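Putative cell adhesion protein (Bacteroides fragilis, PDB 4H40) probably serves as a fimbrillin-like pilus subunit, contributing to the surface fimbriae through which this gut bacterium is thought to adhere. Local coordinates at the interface of chains A and B. Residues are numbered along the deposited sequence; one frame, centred on the assembly and turned at random. Chains: chain A/B, putative cell adhesion protein.

Contact 1: the interface of chains A and B. Residues chain A 319-322; chain B 282, 309-312.
A:Thr320 and A:Glu321 pair antiparallel with B:Leu312 and B:Val311, strand 310-321 against its own copy, through reciprocal backbone hydrogen bonds from A:Thr320 N to B:Leu312 O (2.8 Å) and from B:Leu312 N to A:Thr320 O (2.9 Å), while beyond them A:Asn322 N makes a weak hydrogen bond to B:Thr310 O at 3.3 Å. This edge-to-edge strand pairing joins the two copies in the deposited assembly.

On one side of the paired strands, A:Glu321 and B:Val311 lie alongside each other and point the same way. Both send their first branch beside their own backbone N (A:Glu321 chi1 -75°, B:Val311 chi1 -76°), which brings CG of the glutamate to CG1 of the valine. Beyond CG the glutamate runs extended, and its carboxylate approaches the B:Val309 CG2 methyl.

On the other side, the A:Thr320 CG2 methyl lies 4.0 Å from B:Tyr282 CB, the two side chains crossing at a slant. B:Tyr282 also brings ring atom CE1 to 3.6 Å from A:Asn322 CA, while within chain B the CB of B:Leu312 sits over one ring face, toward the rim. The phenol is fixed from its own chain, with B:Tyr282 OH hydrogen-bonded to B:Thr310 OG1 at 2.7 Å.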
loop_
_atom_site.group_PDB
_atom_site.type_symbol
_atom_site.label_atom_id
_atom_site.label_comp_id
_atom_site.label_asym_id
_atom_site.label_seq_id
_atom_site.Cartn_x
_atom_site.Cartn_y
_atom_site.Cartn_z
ATOM N N TRP A 319 1.953 8.315 -3.318
ATOM C CA TRP A 319 2.270 9.195 -4.418
ATOM C C TRP A 319 3.781 9.337 -4.457
ATOM O O TRP A 319 4.462 9.042 -3.478
ATOM C CB TRP A 319 1.499 10.540 -4.398
ATOM C CG TRP A 319 1.845 11.439 -3.271
ATOM C CD1 TRP A 319 1.213 11.518 -2.067
ATOM C CD2 TRP A 319 2.942 12.365 -3.217
ATOM N NE1 TRP A 319 1.863 12.421 -1.248
ATOM C CE2 TRP A 319 2.948 12.932 -1.918
ATOM C CE3 TRP A 319 3.959 12.735 -4.118
ATOM C CZ2 TRP A 319 3.922 13.865 -1.508
ATOM C CZ3 TRP A 319 4.948 13.627 -3.695
ATOM C CH2 TRP A 319 4.920 14.187 -2.413
ATOM N N THR A 320 4.301 9.648 -5.631
ATOM C CA THR A 320 5.718 9.839 -5.910
ATOM C C THR A 320 5.818 10.951 -6.993
ATOM O O THR A 320 4.841 11.236 -7.683
ATOM C CB THR A 320 6.375 8.478 -6.242
ATOM O OG1 THR A 320 7.784 8.547 -6.062
ATOM C CG2 THR A 320 6.010 7.917 -7.623
ATOM N N GLU A 321 6.970 11.609 -7.097
ATOM C CA GLU A 321 7.176 12.709 -8.042
ATOM C C GLU A 321 8.074 12.297 -9.191
ATOM O O GLU A 321 8.780 11.295 -9.101
ATOM C CB GLU A 321 7.788 13.932 -7.324
ATOM C CG GLU A 321 6.805 14.702 -6.458
ATOM C CD GLU A 321 7.310 15.996 -5.848
ATOM O OE1 GLU A 321 8.125 16.691 -6.500
ATOM O OE2 GLU A 321 6.845 16.344 -4.738
ATOM N N ASN A 322 8.060 13.076 -10.262
ATOM C CA ASN A 322 8.920 12.845 -11.403
ATOM C C ASN A 322 10.345 13.130 -10.974
ATOM O O ASN A 322 10.599 14.114 -10.271
ATOM C CB ASN A 322 8.497 13.720 -12.590
ATOM C CG ASN A 322 9.360 13.598 -13.813
ATOM O OD1 ASN A 322 10.015 12.584 -14.071
ATOM N ND2 ASN A 322 9.332 14.619 -14.631
ATOM N N TYR B 282 9.077 7.556 -12.677
ATOM C CA TYR B 282 8.461 7.445 -11.365
ATOM C C TYR B 282 8.839 6.145 -10.747
ATOM O O TYR B 282 8.821 5.118 -11.418
ATOM C CB TYR B 282 6.920 7.520 -11.452
ATOM C CG TYR B 282 6.423 8.707 -12.228
ATOM C CD1 TYR B 282 6.369 9.965 -11.646
ATOM C CD2 TYR B 282 6.025 8.581 -13.556
ATOM C CE1 TYR B 282 5.919 11.070 -12.359
ATOM C CE2 TYR B 282 5.584 9.683 -14.284
ATOM C CZ TYR B 282 5.546 10.930 -13.684
ATOM O OH TYR B 282 5.109 12.028 -14.384
ATOM N N VAL B 309 4.539 20.685 -11.889
ATOM C CA VAL B 309 5.099 19.415 -11.443
ATOM C C VAL B 309 4.142 18.238 -11.778
ATOM O O VAL B 309 2.928 18.308 -11.558
ATOM C CB VAL B 309 5.432 19.501 -9.926
ATOM C CG1 VAL B 309 4.198 19.788 -9.080
ATOM C CG2 VAL B 309 6.161 18.261 -9.426
ATOM N N THR B 310 4.715 17.164 -12.319
ATOM C CA THR B 310 3.975 15.951 -12.648
ATOM C C THR B 310 4.170 14.941 -11.497
ATOM O O THR B 310 5.300 14.727 -11.060
ATOM C CB THR B 310 4.399 15.384 -14.023
ATOM O OG1 THR B 310 5.594 14.624 -13.877
ATOM C CG2 THR B 310 4.639 16.458 -15.063
ATOM N N VAL B 311 3.079 14.336 -11.011
ATOM C CA VAL B 311 3.136 13.314 -9.958
ATOM C C VAL B 311 2.402 12.033 -10.374
ATOM O O VAL B 311 1.487 12.065 -11.198
ATOM C CB VAL B 311 2.638 13.771 -8.560
ATOM C CG1 VAL B 311 3.668 14.640 -7.888
ATOM C CG2 VAL B 311 1.285 14.466 -8.608
ATOM N N LEU B 312 2.852 10.916 -9.823
ATOM C CA LEU B 312 2.213 9.644 -9.957
ATOM C C LEU B 312 1.631 9.297 -8.607
ATOM O O LEU B 312 2.339 9.340 -7.602
ATOM C CB LEU B 312 3.169 8.557 -10.455
ATOM C CG LEU B 312 2.467 7.262 -10.829
ATOM C CD1 LEU B 312 1.974 7.297 -12.236
ATOM C CD2 LEU B 312 3.325 6.076 -10.603
#

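Contact 2: the interface of chains A and B. Residues chain A 304, 312-314; chain B 317-320.
A:Trp314 and A:Thr313 bury the most surface here, and B:Ser318 is the residue they share across an antiparallel strand pairing that joins the two copies in the deposited assembly. The indole of A:Trp314 reaches across to chain B, with CG between its own backbone N and carbonyl carbon (chi1 74°). That lays the six-membered ring over B:Ser318, whose CB makes a CH-pi contact 3.7 Å from the ring centroid, displaced toward the rim. The same two residues exchange backbone hydrogen bonds, B:Ser318 N to A:Trp314 O at 2.8 Å and A:Trp314 N to B:Ser318 O at 3.0 Å.

A:Thr313 OG1, the hydroxyl, donates to B:Ser318 O at 3.0 Å, 41° out of the carbonyl plane. Two bonds therefore grip B:Ser318 O, one from backbone and one from a side chain. A:Thr313 OG1 also lies over the centre of the B:Trp319 indole, 3.3 Å above its plane, while A:Thr313 CB packs against ring atom CE3. B:Arg317 bends round to this hydroxyl, its NH1 making a weak hydrogen bond to OG1.

Further along, A:Leu312 and B:Thr320 continue the pairing through reciprocal backbone bonds. At the outer end of the indole, A:Lys304 NZ comes 3.6 Å from B:Trp319 CZ3.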
loop_
_atom_site.group_PDB
_atom_site.type_symbol
_atom_site.label_atom_id
_atom_site.label_comp_id
_atom_site.label_asym_id
_atom_site.label_seq_id
_atom_site.Cartn_x
_atom_site.Cartn_y
_atom_site.Cartn_z
ATOM N N LYS A 304 -11.536 -10.086 7.842
ATOM C CA LYS A 304 -12.366 -11.089 7.164
ATOM C C LYS A 304 -12.004 -12.499 7.571
ATOM O O LYS A 304 -10.856 -12.743 7.927
ATOM C CB LYS A 304 -12.156 -10.979 5.637
ATOM C CG LYS A 304 -12.983 -9.910 4.946
ATOM C CD LYS A 304 -12.560 -9.742 3.491
ATOM C CE LYS A 304 -13.145 -8.481 2.894
ATOM N NZ LYS A 304 -12.482 -8.095 1.612
ATOM N N LEU A 312 -6.622 -9.476 7.156
ATOM C CA LEU A 312 -6.770 -8.036 7.181
ATOM C C LEU A 312 -6.483 -7.526 5.800
ATOM O O LEU A 312 -5.455 -7.866 5.205
ATOM C CB LEU A 312 -5.852 -7.375 8.209
ATOM C CG LEU A 312 -6.282 -5.964 8.611
ATOM C CD1 LEU A 312 -7.033 -5.984 9.902
ATOM C CD2 LEU A 312 -5.083 -5.011 8.710
ATOM N N THR A 313 -7.423 -6.747 5.262
ATOM C CA THR A 313 -7.294 -6.151 3.937
ATOM C C THR A 313 -7.506 -4.649 4.017
ATOM O O THR A 313 -8.357 -4.158 4.774
ATOM C CB THR A 313 -8.233 -6.834 2.908
ATOM O OG1 THR A 313 -7.997 -6.312 1.594
ATOM C CG2 THR A 313 -9.712 -6.756 3.281
ATOM N N TRP A 314 -6.709 -3.917 3.246
ATOM C CA TRP A 314 -6.859 -2.476 3.185
ATOM C C TRP A 314 -6.432 -1.957 1.827
ATOM O O TRP A 314 -5.935 -2.717 0.993
ATOM C CB TRP A 314 -6.078 -1.781 4.310
ATOM C CG TRP A 314 -4.606 -1.774 4.075
ATOM C CD1 TRP A 314 -3.861 -0.759 3.550
ATOM C CD2 TRP A 314 -3.707 -2.851 4.321
ATOM N NE1 TRP A 314 -2.552 -1.140 3.447
ATOM C CE2 TRP A 314 -2.418 -2.413 3.940
ATOM C CE3 TRP A 314 -3.851 -4.136 4.886
ATOM C CZ2 TRP A 314 -1.284 -3.214 4.093
ATOM C CZ3 TRP A 314 -2.735 -4.949 4.991
ATOM C CH2 TRP A 314 -1.470 -4.488 4.604
ATOM N N ARG B 317 -4.957 -2.784 -3.424
ATOM C CA ARG B 317 -5.493 -3.492 -2.267
ATOM C C ARG B 317 -4.404 -4.406 -1.730
ATOM O O ARG B 317 -3.680 -5.007 -2.516
ATOM C CB ARG B 317 -6.771 -4.276 -2.641
ATOM C CG ARG B 317 -7.549 -4.839 -1.449
ATOM C CD ARG B 317 -9.035 -4.646 -1.612
ATOM N NE ARG B 317 -9.454 -3.349 -1.084
ATOM C CZ ARG B 317 -9.908 -3.156 0.151
ATOM N NH1 ARG B 317 -10.042 -4.181 0.983
ATOM N NH2 ARG B 317 -10.245 -1.942 0.557
ATOM N N SER B 318 -4.279 -4.498 -0.398
ATOM C CA SER B 318 -3.301 -5.369 0.244
ATOM C C SER B 318 -4.002 -6.310 1.257
ATOM O O SER B 318 -5.016 -5.933 1.832
ATOM C CB SER B 318 -2.206 -4.538 0.901
ATOM O OG SER B 318 -1.249 -4.148 -0.072
ATOM N N TRP B 319 -3.501 -7.558 1.401
ATOM C CA TRP B 319 -4.051 -8.624 2.262
ATOM C C TRP B 319 -2.911 -9.144 3.133
ATOM O O TRP B 319 -1.818 -9.340 2.595
ATOM C CB TRP B 319 -4.693 -9.795 1.403
ATOM C CG TRP B 319 -5.537 -9.339 0.228
ATOM C CD1 TRP B 319 -5.082 -8.782 -0.933
ATOM C CD2 TRP B 319 -6.977 -9.312 0.143
ATOM N NE1 TRP B 319 -6.140 -8.391 -1.726
ATOM C CE2 TRP B 319 -7.314 -8.693 -1.088
ATOM C CE3 TRP B 319 -8.019 -9.767 0.977
ATOM C CZ2 TRP B 319 -8.644 -8.492 -1.492
ATOM C CZ3 TRP B 319 -9.340 -9.537 0.592
ATOM C CH2 TRP B 319 -9.643 -8.906 -0.627
ATOM N N THR B 320 -3.117 -9.291 4.468
ATOM C CA THR B 320 -2.115 -9.891 5.359
ATOM C C THR B 320 -2.781 -10.806 6.346
ATOM O O THR B 320 -3.809 -10.450 6.926
ATOM C CB THR B 320 -1.207 -8.908 6.120
ATOM O OG1 THR B 320 -1.962 -8.014 6.949
ATOM C CG2 THR B 320 -0.156 -8.238 5.243
#

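Contact 3: the interface of chains A and B. Residues chain A 281-282, 310; chain B 320-323.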
loop_
_atom_site.group_PDB
_atom_site.type_symbol
_atom_site.label_atom_id
_atom_site.label_comp_id
_atom_site.label_asym_id
_atom_site.label_seq_id
_atom_site.Cartn_x
_atom_site.Cartn_y
_atom_site.Cartn_z
ATOM N N GLN A 281 -2.805 -10.739 15.471
ATOM C CA GLN A 281 -1.859 -9.654 15.168
ATOM C C GLN A 281 -1.686 -9.558 13.643
ATOM O O GLN A 281 -1.538 -10.573 12.966
ATOM C CB GLN A 281 -0.513 -9.841 15.887
ATOM C CG GLN A 281 0.472 -8.677 15.748
ATOM C CD GLN A 281 1.787 -8.905 16.477
ATOM O OE1 GLN A 281 2.544 -9.839 16.194
ATOM N NE2 GLN A 281 2.139 -7.997 17.371
ATOM N N TYR A 282 -1.759 -8.346 13.112
ATOM C CA TYR A 282 -1.620 -8.064 11.689
ATOM C C TYR A 282 -0.643 -6.957 11.466
ATOM O O TYR A 282 -0.641 -5.977 12.220
ATOM C CB TYR A 282 -2.959 -7.644 11.088
ATOM C CG TYR A 282 -4.079 -8.604 11.381
ATOM C CD1 TYR A 282 -4.230 -9.783 10.642
ATOM C CD2 TYR A 282 -5.012 -8.328 12.375
ATOM C CE1 TYR A 282 -5.277 -10.664 10.897
ATOM C CE2 TYR A 282 -6.053 -9.207 12.645
ATOM C CZ TYR A 282 -6.177 -10.377 11.909
ATOM O OH TYR A 282 -7.217 -11.240 12.150
ATOM N N THR A 310 -8.240 -15.964 9.366
ATOM C CA THR A 310 -8.609 -14.554 9.527
ATOM C C THR A 310 -7.586 -13.701 8.771
ATOM O O THR A 310 -6.382 -13.924 8.932
ATOM C CB THR A 310 -8.708 -14.155 11.022
ATOM O OG1 THR A 310 -7.402 -13.870 11.539
ATOM C CG2 THR A 310 -9.364 -15.221 11.880
ATOM N N THR B 320 -3.117 -9.291 4.468
ATOM C CA THR B 320 -2.115 -9.891 5.359
ATOM C C THR B 320 -2.781 -10.806 6.346
ATOM O O THR B 320 -3.809 -10.450 6.926
ATOM C CB THR B 320 -1.207 -8.908 6.120
ATOM O OG1 THR B 320 -1.962 -8.014 6.949
ATOM C CG2 THR B 320 -0.156 -8.238 5.243
ATOM N N GLU B 321 -2.154 -11.972 6.576
ATOM C CA GLU B 321 -2.625 -13.033 7.468
ATOM C C GLU B 321 -2.259 -12.767 8.907
ATOM O O GLU B 321 -1.414 -11.918 9.182
ATOM C CB GLU B 321 -2.068 -14.398 7.025
ATOM C CG GLU B 321 -2.730 -14.935 5.761
ATOM C CD GLU B 321 -2.484 -16.388 5.397
ATOM O OE1 GLU B 321 -2.119 -17.190 6.292
ATOM O OE2 GLU B 321 -2.694 -16.731 4.211
ATOM N N ASN B 322 -2.924 -13.470 9.825
ATOM C CA ASN B 322 -2.656 -13.351 11.244
ATOM C C ASN B 322 -1.259 -13.891 11.498
ATOM O O ASN B 322 -0.857 -14.910 10.921
ATOM C CB ASN B 322 -3.715 -14.104 12.047
ATOM C CG ASN B 322 -3.502 -14.151 13.534
ATOM O OD1 ASN B 322 -2.893 -13.271 14.140
ATOM N ND2 ASN B 322 -4.064 -15.158 14.170
ATOM N N VAL B 323 -0.490 -13.152 12.284
ATOM C CA VAL B 323 0.885 -13.481 12.626
ATOM C C VAL B 323 0.904 -14.347 13.906
ATOM O O VAL B 323 1.752 -15.235 14.006
ATOM C CB VAL B 323 1.709 -12.169 12.723
ATOM C CG1 VAL B 323 2.762 -12.196 13.829
ATOM C CG2 VAL B 323 2.330 -11.840 11.377
#
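This patch belongs to a two-fold symmetric interface between two copies of a fimbrillin-like protein, and in it the segment following strand 310-321 of chain B docks on strand 278-286 of chain A. It adds a clasp beyond the strand pairing, the chain B tail hydrogen-bonding to chain A; whether pilus subunits meet this way in the cell, the structure alone does not show.

A:Gln281 is gripped through its backbone by two consecutive residues. A:Gln281 N donates to the side-chain carbonyl OD1 of B:Asn322 at 2.9 Å, the donor tilted 29° from the plane of that carbonyl. A:Gln281 O accepts from B:Val323 N, also at 2.9 Å. The asparagine amide thus stands in for a main-chain carbonyl. Swinging CG opposite the backbone N (chi1 176°) carries OD1 toward the A:Gln281 amide.

The rest of B:Asn322 meets a tyrosine ring atom and a threonine hydroxyl. B:Asn322 CB lies 3.7 Å from A:Thr310 OG1, the two side chains running alongside in the same direction. B:Asn322 CA packs 3.8 Å from CE1 of A:Tyr282, whose CD1 faces the carbonyl O atoms of B:Thr320 and B:Glu321. At the far end, the extended side chain of A:Gln281 crosses B:Val323, bringing A:Gln281 OE1 to 3.3 Å from B:Val323 CG1.

Contact 2 and contact 3 are neighbours, the centres of their C-alpha atoms about 9 Å apart, and both include B:Thr320, so the chain B segment passes directly from one into the other. Contact 1 lies about 26 Å from contact 2 and about 32 Å from contact 3, at the opposite end of the interface. There the chains exchange roles, with A:Thr320 paired to B:Leu312 where contact 2 pairs A:Leu312 with B:Thr320. Strand 310-321 of each chain therefore runs through the interface, and the two copies probably form one continuous sheet across the two-fold axis, with the residues after that strand touching the partner at both ends.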